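Local coordinates for protein FACT complex subunit (PDB 4KHB) that probably helps reorganise nucleosomes as a histone-chaperone subunit of the FACT complex, seen here as the PH-like Spt16D domain, which pairs with Pob3N, at residues A[17-22]-A[26-31]; A[10-15]-A[35-40]; A[53-58]-A[111-116]. All coordinates share one frame; numbering follows the deposited sequence.

In the fold
The chain folds as a PH-like domain with two three-stranded antiparallel sheets and a C-terminal helix, 103-121. Contacts 1 and 2 lie side by side, centres 8 Å apart: contact 1 sets the N-terminal loop on strand 28-30 and contact 2 on strand 35-40, its sheet neighbour. Y12 OH of contact 2 reaches D30 OD2 of contact 1 at 2.5 Å, a probable hydrogen bond. Contact 3 lies about 17 Å from contact 1 and 18 Å from contact 2, centre to centre, and lays the helix on strand 52-60 of the other sheet. I29 and I36 touch I113, linking the sheets through the helix. Contacts 1 and 2 also reach the Pob3N subunit.

Contact 1 (A[17-22]-A[26-31]); sequences QLPPKV and GIVIDQ
P19 and V28 make the tight part of this contact, with the proline ring laid beside the valine so that the two side chains run past each other in opposite directions. P19 CG meets V28 CG1 at 3.8 Å, and P19 CB is almost as near to the same methyl. That methyl sits on the loop side because it is anti to the backbone N (chi1 173°), which turns the other branch, CG2, toward the backbone of the 3-10 turn. There CG2 comes to 4.1 Å from K21 O and to 4.2 Å from V22 N. D30 reaches the ring further round, on its CG-CD side, its OD2 3.6 Å from P19 CG. The carboxylate has its polar partners beyond the two segments: OD2 is hydrogen-bonded to Y12 OH and N33 ND2, and OD1 weakly to K32 N, so several bonds restrain the group that the proline rests against. No hydrogen bond joins the two segments; the loop keeps its shape by its own bond from V22 N to P19 O (2.9 Å).

The outer side is looser. K21 brings its CB to 4.5 Å from V28 CG2, and the rest of its chain leads away toward solvent. At the turn end, V22 O and G26 N also stand 4.5 Å apart.

V28 and D30 face the loop; I29 of the strand, and I27 just before it, point away from it, onto I109 of helix 103-121, with I29 touching Q112 and L116 as well. I27 N is hydrogen-bonded to D176 of the Pob3N subunit, and V22 packs on V37. Within this chain, strand 28-30 is an edge strand of an antiparallel sheet of the PH-like domain, V28 pairing through its backbone with V37 of the adjoining strand 35-40.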
loop_
_atom_site.group_PDB
_atom_site.type_symbol
_atom_site.label_atom_id
_atom_site.label_comp_id
_atom_site.label_asym_id
_atom_site.label_seq_id
_atom_site.Cartn_x
_atom_site.Cartn_y
_atom_site.Cartn_z
ATOM N N GLN A 17 -4.577 -8.635 -14.188
ATOM C CA GLN A 17 -5.953 -9.019 -13.892
ATOM C C GLN A 17 -6.635 -8.011 -12.980
ATOM O O GLN A 17 -7.828 -8.126 -12.703
ATOM C CB GLN A 17 -6.018 -10.411 -13.259
ATOM C CG GLN A 17 -4.947 -11.375 -13.715
ATOM C CD GLN A 17 -5.054 -12.716 -13.016
ATOM O OE1 GLN A 17 -4.478 -12.918 -11.950
ATOM N NE2 GLN A 17 -5.793 -13.639 -13.616
ATOM N N LEU A 18 -5.870 -7.034 -12.504
ATOM C CA LEU A 18 -6.430 -5.966 -11.687
ATOM C C LEU A 18 -7.303 -5.060 -12.553
ATOM O O LEU A 18 -6.943 -4.749 -13.690
ATOM C CB LEU A 18 -5.316 -5.170 -11.000
ATOM C CG LEU A 18 -4.685 -5.869 -9.792
ATOM C CD1 LEU A 18 -3.345 -5.254 -9.399
ATOM C CD2 LEU A 18 -5.647 -5.840 -8.620
ATOM N N PRO A 19 -8.462 -4.643 -12.017
ATOM C CA PRO A 19 -9.386 -3.743 -12.725
ATOM C C PRO A 19 -8.704 -2.421 -13.071
ATOM O O PRO A 19 -8.021 -1.857 -12.220
ATOM C CB PRO A 19 -10.515 -3.509 -11.713
ATOM C CG PRO A 19 -10.332 -4.513 -10.629
ATOM C CD PRO A 19 -8.938 -5.031 -10.677
ATOM N N PRO A 20 -8.873 -1.942 -14.315
ATOM C CA PRO A 20 -8.128 -0.782 -14.827
ATOM C C PRO A 20 -8.300 0.506 -14.018
ATOM O O PRO A 20 -7.397 1.345 -14.037
ATOM C CB PRO A 20 -8.699 -0.599 -16.239
ATOM C CG PRO A 20 -9.148 -1.961 -16.628
ATOM C CD PRO A 20 -9.708 -2.553 -15.363
ATOM N N LYS A 21 -9.424 0.661 -13.325
ATOM C CA LYS A 21 -9.667 1.866 -12.536
ATOM C C LYS A 21 -8.823 1.895 -11.263
ATOM O O LYS A 21 -8.870 2.863 -10.499
ATOM C CB LYS A 21 -11.152 2.018 -12.194
ATOM C CG LYS A 21 -12.045 2.365 -13.369
ATOM C CD LYS A 21 -13.423 2.759 -12.868
ATOM C CE LYS A 21 -14.256 3.370 -13.973
ATOM N NZ LYS A 21 -14.714 4.723 -13.551
ATOM N N VAL A 22 -8.064 0.827 -11.036
ATOM C CA VAL A 22 -7.075 0.776 -9.963
ATOM C C VAL A 22 -6.078 1.935 -10.040
ATOM O O VAL A 22 -5.609 2.435 -9.014
ATOM C CB VAL A 22 -6.334 -0.592 -9.981
ATOM C CG1 VAL A 22 -4.836 -0.428 -9.796
ATOM C CG2 VAL A 22 -6.926 -1.546 -8.952
ATOM N N GLY A 26 -8.211 4.646 -6.111
ATOM C CA GLY A 26 -9.465 4.644 -5.384
ATOM C C GLY A 26 -9.901 3.239 -5.028
ATOM O O GLY A 26 -9.361 2.259 -5.546
ATOM N N ILE A 27 -10.876 3.143 -4.132
ATOM C CA ILE A 27 -11.458 1.861 -3.756
ATOM C C ILE A 27 -12.200 1.248 -4.944
ATOM O O ILE A 27 -13.025 1.910 -5.577
ATOM C CB ILE A 27 -12.422 2.018 -2.558
ATOM C CG1 ILE A 27 -11.658 2.487 -1.314
ATOM C CG2 ILE A 27 -13.132 0.711 -2.267
ATOM C CD1 ILE A 27 -12.544 2.749 -0.106
ATOM N N VAL A 28 -11.901 -0.010 -5.250
ATOM C CA VAL A 28 -12.531 -0.693 -6.375
ATOM C C VAL A 28 -13.157 -2.008 -5.930
ATOM O O VAL A 28 -12.507 -2.814 -5.258
ATOM C CB VAL A 28 -11.506 -0.983 -7.499
ATOM C CG1 VAL A 28 -12.132 -1.833 -8.590
ATOM C CG2 VAL A 28 -10.968 0.308 -8.083
ATOM N N ILE A 29 -14.419 -2.219 -6.297
ATOM C CA ILE A 29 -15.078 -3.487 -6.012
ATOM C C ILE A 29 -15.042 -4.326 -7.277
ATOM O O ILE A 29 -15.474 -3.876 -8.340
ATOM C CB ILE A 29 -16.547 -3.299 -5.567
ATOM C CG1 ILE A 29 -16.651 -2.222 -4.482
ATOM C CG2 ILE A 29 -17.149 -4.631 -5.109
ATOM C CD1 ILE A 29 -16.042 -2.624 -3.154
ATOM N N ASP A 30 -14.511 -5.538 -7.167
ATOM C CA ASP A 30 -14.448 -6.431 -8.310
ATOM C C ASP A 30 -15.298 -7.635 -7.969
ATOM O O ASP A 30 -14.789 -8.665 -7.513
ATOM C CB ASP A 30 -13.005 -6.850 -8.610
ATOM C CG ASP A 30 -12.869 -7.556 -9.950
ATOM O OD1 ASP A 30 -13.903 -7.811 -10.607
ATOM O OD2 ASP A 30 -11.725 -7.855 -10.350
ATOM N N GLN A 31 -16.603 -7.486 -8.181
ATOM C CA GLN A 31 -17.571 -8.516 -7.848
ATOM C C GLN A 31 -17.202 -9.784 -8.595
ATOM O O GLN A 31 -17.452 -10.892 -8.130
ATOM C CB GLN A 31 -18.998 -8.080 -8.205
ATOM C CG GLN A 31 -19.448 -6.740 -7.624
ATOM C CD GLN A 31 -18.913 -5.549 -8.398
ATOM O OE1 GLN A 31 -18.127 -5.704 -9.333
ATOM N NE2 GLN A 31 -19.349 -4.352 -8.020
#

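Contact 2 (A[10-15]-A[35-40]); sequences ESYKRD and TIVLPI
S11 OG and T35 OG1 stand 3.0 Å apart, and the S11 hydroxyl also comes within 3.5 Å of T35 CG2. Beside this polar pair Y12 extends its ring, CG anti to its own carbonyl carbon (chi1 -58°), which brings the hydroxyl end of the ring beside the strand. CE2 reaches T35 CG2 at 3.9 Å from an oblique direction. V37 CG2 instead lies at the ring edge, near its plane, 4.1 Å from Y12 OH, the two side chains crossing at about a right angle. All four residues are buried. Strand 35-40 is the middle member of the antiparallel sheet 28-30, 35-40, 43-48 of this PH-like domain, and the irregular N-terminal segment packs against one end of it. In the next shell, T35 OG1 is hydrogen-bonded to N33 O. The Y12 hydroxyl has its hydrogen-bond partner in D30, while L18 and P19 touch the ring. S11 OG is hydrogen-bonded to R106 O of the Pob3N subunit, whose L105 packs on both S11 and Y12; backbone bonds from these two residues to Pob3N place this corner at the heterodimer interface.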
loop_
_atom_site.group_PDB
_atom_site.type_symbol
_atom_site.label_atom_id
_atom_site.label_comp_id
_atom_site.label_asym_id
_atom_site.label_seq_id
_atom_site.Cartn_x
_atom_site.Cartn_y
_atom_site.Cartn_z
ATOM N N GLU A 10 -8.287 -17.333 -3.721
ATOM C CA GLU A 10 -7.230 -16.525 -4.319
ATOM C C GLU A 10 -7.851 -15.445 -5.194
ATOM O O GLU A 10 -8.620 -15.750 -6.109
ATOM C CB GLU A 10 -6.321 -17.423 -5.164
ATOM C CG GLU A 10 -5.530 -16.691 -6.237
ATOM C CD GLU A 10 -4.728 -17.639 -7.103
ATOM O OE1 GLU A 10 -4.757 -17.473 -8.339
ATOM O OE2 GLU A 10 -4.079 -18.555 -6.551
ATOM N N SER A 11 -7.523 -14.188 -4.913
ATOM C CA SER A 11 -8.104 -13.075 -5.652
ATOM C C SER A 11 -7.555 -13.021 -7.074
ATOM O O SER A 11 -8.290 -13.224 -8.041
ATOM C CB SER A 11 -7.846 -11.752 -4.928
ATOM O OG SER A 11 -8.488 -11.724 -3.663
ATOM N N TYR A 12 -6.257 -12.754 -7.189
ATOM C CA TYR A 12 -5.612 -12.629 -8.492
ATOM C C TYR A 12 -4.318 -13.439 -8.559
ATOM O O TYR A 12 -3.727 -13.770 -7.527
ATOM C CB TYR A 12 -5.311 -11.158 -8.800
ATOM C CG TYR A 12 -6.520 -10.250 -8.789
ATOM C CD1 TYR A 12 -7.452 -10.281 -9.819
ATOM C CD2 TYR A 12 -6.724 -9.356 -7.747
ATOM C CE1 TYR A 12 -8.554 -9.445 -9.807
ATOM C CE2 TYR A 12 -7.819 -8.520 -7.725
ATOM C CZ TYR A 12 -8.730 -8.569 -8.758
ATOM O OH TYR A 12 -9.823 -7.735 -8.736
ATOM N N LYS A 13 -3.891 -13.766 -9.776
ATOM C CA LYS A 13 -2.645 -14.495 -9.992
ATOM C C LYS A 13 -1.614 -13.552 -10.620
ATOM O O LYS A 13 -0.413 -13.681 -10.377
ATOM C CB LYS A 13 -2.887 -15.701 -10.900
ATOM C CG LYS A 13 -2.345 -17.014 -10.336
ATOM C CD LYS A 13 -1.045 -16.826 -9.573
ATOM C CE LYS A 13 -0.417 -18.159 -9.204
ATOM N NZ LYS A 13 0.833 -17.974 -8.418
ATOM N N ARG A 14 -2.094 -12.603 -11.423
ATOM C CA ARG A 14 -1.223 -11.690 -12.167
ATOM C C ARG A 14 -1.645 -10.230 -12.044
ATOM O O ARG A 14 -2.815 -9.928 -11.793
ATOM C CB ARG A 14 -1.223 -12.060 -13.654
ATOM C CG ARG A 14 -0.417 -13.281 -14.040
ATOM C CD ARG A 14 -0.590 -13.562 -15.528
ATOM N NE ARG A 14 -0.191 -12.438 -16.373
ATOM C CZ ARG A 14 0.754 -12.507 -17.305
ATOM N NH1 ARG A 14 1.377 -13.656 -17.527
ATOM N NH2 ARG A 14 1.060 -11.443 -18.033
ATOM N N ASP A 15 -0.680 -9.329 -12.225
ATOM C CA ASP A 15 -0.922 -7.891 -12.129
ATOM C C ASP A 15 -1.956 -7.393 -13.146
ATOM O O ASP A 15 -2.768 -6.518 -12.837
ATOM C CB ASP A 15 0.393 -7.116 -12.278
ATOM C CG ASP A 15 1.273 -7.213 -11.038
ATOM O OD1 ASP A 15 0.783 -6.890 -9.935
ATOM O OD2 ASP A 15 2.451 -7.612 -11.167
ATOM N N THR A 35 -13.668 -9.859 -4.856
ATOM C CA THR A 35 -12.531 -9.155 -4.286
ATOM C C THR A 35 -12.782 -7.650 -4.259
ATOM O O THR A 35 -13.405 -7.092 -5.169
ATOM C CB THR A 35 -11.252 -9.444 -5.112
ATOM O OG1 THR A 35 -10.991 -10.855 -5.131
ATOM C CG2 THR A 35 -10.046 -8.712 -4.543
ATOM N N ILE A 36 -12.304 -7.002 -3.200
ATOM C CA ILE A 36 -12.231 -5.550 -3.146
ATOM C C ILE A 36 -10.759 -5.146 -3.209
ATOM O O ILE A 36 -9.886 -5.878 -2.735
ATOM C CB ILE A 36 -12.919 -4.970 -1.882
ATOM C CG1 ILE A 36 -12.063 -5.197 -0.633
ATOM C CG2 ILE A 36 -14.293 -5.594 -1.694
ATOM C CD1 ILE A 36 -12.580 -4.474 0.604
ATOM N N VAL A 37 -10.484 -3.992 -3.809
ATOM C CA VAL A 37 -9.112 -3.517 -3.961
ATOM C C VAL A 37 -8.942 -2.185 -3.251
ATOM O O VAL A 37 -9.564 -1.190 -3.621
ATOM C CB VAL A 37 -8.714 -3.364 -5.445
ATOM C CG1 VAL A 37 -7.261 -2.928 -5.555
ATOM C CG2 VAL A 37 -8.945 -4.660 -6.201
ATOM N N LEU A 38 -8.101 -2.173 -2.222
ATOM C CA LEU A 38 -7.942 -0.988 -1.396
ATOM C C LEU A 38 -6.623 -0.283 -1.688
ATOM O O LEU A 38 -5.575 -0.924 -1.790
ATOM C CB LEU A 38 -8.049 -1.359 0.085
ATOM C CG LEU A 38 -9.286 -2.204 0.402
ATOM C CD1 LEU A 38 -9.324 -2.653 1.850
ATOM C CD2 LEU A 38 -10.543 -1.428 0.053
ATOM N N PRO A 39 -6.677 1.048 -1.823
ATOM C CA PRO A 39 -5.492 1.853 -2.130
ATOM C C PRO A 39 -4.673 2.143 -0.875
ATOM O O PRO A 39 -5.105 2.911 -0.014
ATOM C CB PRO A 39 -6.092 3.143 -2.694
ATOM C CG PRO A 39 -7.427 3.260 -2.020
ATOM C CD PRO A 39 -7.916 1.851 -1.811
ATOM N N ILE A 40 -3.506 1.517 -0.772
ATOM C CA ILE A 40 -2.650 1.709 0.392
ATOM C C ILE A 40 -1.262 2.194 -0.013
ATOM O O ILE A 40 -0.456 1.430 -0.557
ATOM C CB ILE A 40 -2.528 0.413 1.225
ATOM C CG1 ILE A 40 -3.917 -0.082 1.642
ATOM C CG2 ILE A 40 -1.665 0.637 2.458
ATOM C CD1 ILE A 40 -3.915 -1.421 2.362
#

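Contact 3 (A[53-58]-A[111-116]); sequences KNASKS and NQISNL
A55 CB of strand 52-60 meets I113 of helix 103-121 at the apolar centre of this contact. At the start of the strand segment, K53 and N54 both face N69 of the neighbouring strand 63-70, a classic beta bulge; each bonds to N69 through the backbone, and N54 OD1 also accepts from N69 ND2. A55 comes next and points its methyl toward the helix. CB lies 3.7 Å from I113 CG2 and 4.0 Å from I113 CD1, so it meets both branches of the isoleucine. The branch that comes closer, CG2, is anti to the backbone N of I113, while CG1, near -68°, carries CD1 round to the same methyl. A55 O lies 4.1 Å from S114 OG, and a water beside the pair donates to A55 O at 2.9 Å and, weakly, to S114 OG at 3.4 Å. S56 faces away from the helix and pairs through its backbone with R67. K57 passes by this helical segment and ties the strand to the helix start instead, NZ hydrogen-bonded to G103 O and its chain against Y106 and A107. S58 continues the backbone pairing with F65.

In this PH-like domain the C-terminal helix also lies on the other sheet. The chemistry is mostly apolar, without a direct hydrogen bond between the two segments: S114 OG is bonded to A110 O within its own helix, and between the two segments the polar link runs through one water, with a normal bond to the carbonyl and only a weak one to the hydroxyl.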
loop_
_atom_site.group_PDB
_atom_site.type_symbol
_atom_site.label_atom_id
_atom_site.label_comp_id
_atom_site.label_asym_id
_atom_site.label_seq_id
_atom_site.Cartn_x
_atom_site.Cartn_y
_atom_site.Cartn_z
ATOM N N LYS A 53 -15.381 -9.524 7.393
ATOM C CA LYS A 53 -16.485 -9.699 8.335
ATOM C C LYS A 53 -17.676 -8.816 7.961
ATOM O O LYS A 53 -18.752 -9.321 7.633
ATOM C CB LYS A 53 -16.013 -9.373 9.754
ATOM C CG LYS A 53 -17.007 -9.729 10.849
ATOM C CD LYS A 53 -16.387 -9.532 12.220
ATOM C CE LYS A 53 -17.122 -10.329 13.279
ATOM N NZ LYS A 53 -18.153 -9.501 13.962
ATOM N N ASN A 54 -17.481 -7.500 8.015
ATOM C CA ASN A 54 -18.526 -6.554 7.628
ATOM C C ASN A 54 -17.966 -5.209 7.167
ATOM O O ASN A 54 -16.766 -4.953 7.296
ATOM C CB ASN A 54 -19.516 -6.346 8.781
ATOM C CG ASN A 54 -18.833 -5.961 10.084
ATOM O OD1 ASN A 54 -18.058 -5.006 10.140
ATOM N ND2 ASN A 54 -19.124 -6.708 11.143
ATOM N N ALA A 55 -18.840 -4.353 6.642
ATOM C CA ALA A 55 -18.457 -3.000 6.246
ATOM C C ALA A 55 -19.501 -1.988 6.707
ATOM O O ALA A 55 -20.705 -2.223 6.574
ATOM C CB ALA A 55 -18.275 -2.920 4.740
ATOM N N SER A 56 -19.037 -0.862 7.243
ATOM C CA SER A 56 -19.938 0.159 7.768
ATOM C C SER A 56 -19.610 1.576 7.298
ATOM O O SER A 56 -18.438 1.960 7.230
ATOM C CB SER A 56 -19.949 0.118 9.298
ATOM O OG SER A 56 -19.943 -1.216 9.772
ATOM N N LYS A 57 -20.651 2.338 6.967
ATOM C CA LYS A 57 -20.514 3.745 6.601
ATOM C C LYS A 57 -20.980 4.628 7.757
ATOM O O LYS A 57 -21.920 4.277 8.480
ATOM C CB LYS A 57 -21.337 4.058 5.349
ATOM C CG LYS A 57 -21.286 5.523 4.909
ATOM C CD LYS A 57 -22.684 6.100 4.765
ATOM C CE LYS A 57 -22.635 7.599 4.531
ATOM N NZ LYS A 57 -23.508 8.036 3.408
ATOM N N SER A 58 -20.329 5.776 7.925
ATOM C CA SER A 58 -20.731 6.739 8.942
ATOM C C SER A 58 -20.376 8.157 8.485
ATOM O O SER A 58 -19.572 8.342 7.568
ATOM C CB SER A 58 -20.066 6.415 10.284
ATOM O OG SER A 58 -18.663 6.596 10.219
ATOM N N ASN A 111 -22.845 -1.266 0.864
ATOM C CA ASN A 111 -23.936 -2.150 0.472
ATOM C C ASN A 111 -23.468 -3.274 -0.445
ATOM O O ASN A 111 -23.887 -4.419 -0.290
ATOM C CB ASN A 111 -25.058 -1.349 -0.198
ATOM C CG ASN A 111 -25.688 -0.336 0.739
ATOM O OD1 ASN A 111 -25.793 -0.564 1.945
ATOM N ND2 ASN A 111 -26.110 0.792 0.185
ATOM N N GLN A 112 -22.610 -2.939 -1.406
ATOM C CA GLN A 112 -22.042 -3.933 -2.314
ATOM C C GLN A 112 -21.245 -4.994 -1.560
ATOM O O GLN A 112 -21.321 -6.182 -1.879
ATOM C CB GLN A 112 -21.138 -3.259 -3.355
ATOM C CG GLN A 112 -21.842 -2.323 -4.327
ATOM C CD GLN A 112 -20.951 -1.928 -5.492
ATOM O OE1 GLN A 112 -20.850 -2.649 -6.484
ATOM N NE2 GLN A 112 -20.297 -0.778 -5.374
ATOM N N ILE A 113 -20.479 -4.555 -0.564
ATOM C CA ILE A 113 -19.668 -5.458 0.249
ATOM C C ILE A 113 -20.540 -6.366 1.111
ATOM O O ILE A 113 -20.310 -7.574 1.185
ATOM C CB ILE A 113 -18.678 -4.672 1.148
ATOM C CG1 ILE A 113 -17.611 -3.982 0.295
ATOM C CG2 ILE A 113 -18.018 -5.590 2.166
ATOM C CD1 ILE A 113 -16.753 -2.992 1.060
ATOM N N SER A 114 -21.548 -5.779 1.751
ATOM C CA SER A 114 -22.478 -6.539 2.577
ATOM C C SER A 114 -23.233 -7.548 1.718
ATOM O O SER A 114 -23.465 -8.682 2.136
ATOM C CB SER A 114 -23.465 -5.611 3.292
ATOM O OG SER A 114 -22.795 -4.642 4.079
ATOM N N ASN A 115 -23.611 -7.122 0.515
ATOM C CA ASN A 115 -24.358 -7.966 -0.411
ATOM C C ASN A 115 -23.493 -9.098 -0.963
ATOM O O ASN A 115 -23.976 -10.210 -1.181
ATOM C CB ASN A 115 -24.953 -7.113 -1.544
ATOM C CG ASN A 115 -25.832 -7.913 -2.491
ATOM O OD1 ASN A 115 -26.399 -8.941 -2.115
ATOM N ND2 ASN A 115 -25.955 -7.439 -3.723
ATOM N N LEU A 116 -22.215 -8.803 -1.193
ATOM C CA LEU A 116 -21.241 -9.810 -1.600
ATOM C C LEU A 116 -21.001 -10.804 -0.463
ATOM O O LEU A 116 -20.857 -12.006 -0.693
ATOM C CB LEU A 116 -19.921 -9.149 -2.014
ATOM C CG LEU A 116 -19.738 -8.843 -3.505
ATOM C CD1 LEU A 116 -18.444 -8.090 -3.773
ATOM C CD2 LEU A 116 -19.772 -10.126 -4.311
HETATM O O HOH W 1 -23.519 -1.955 6.021
#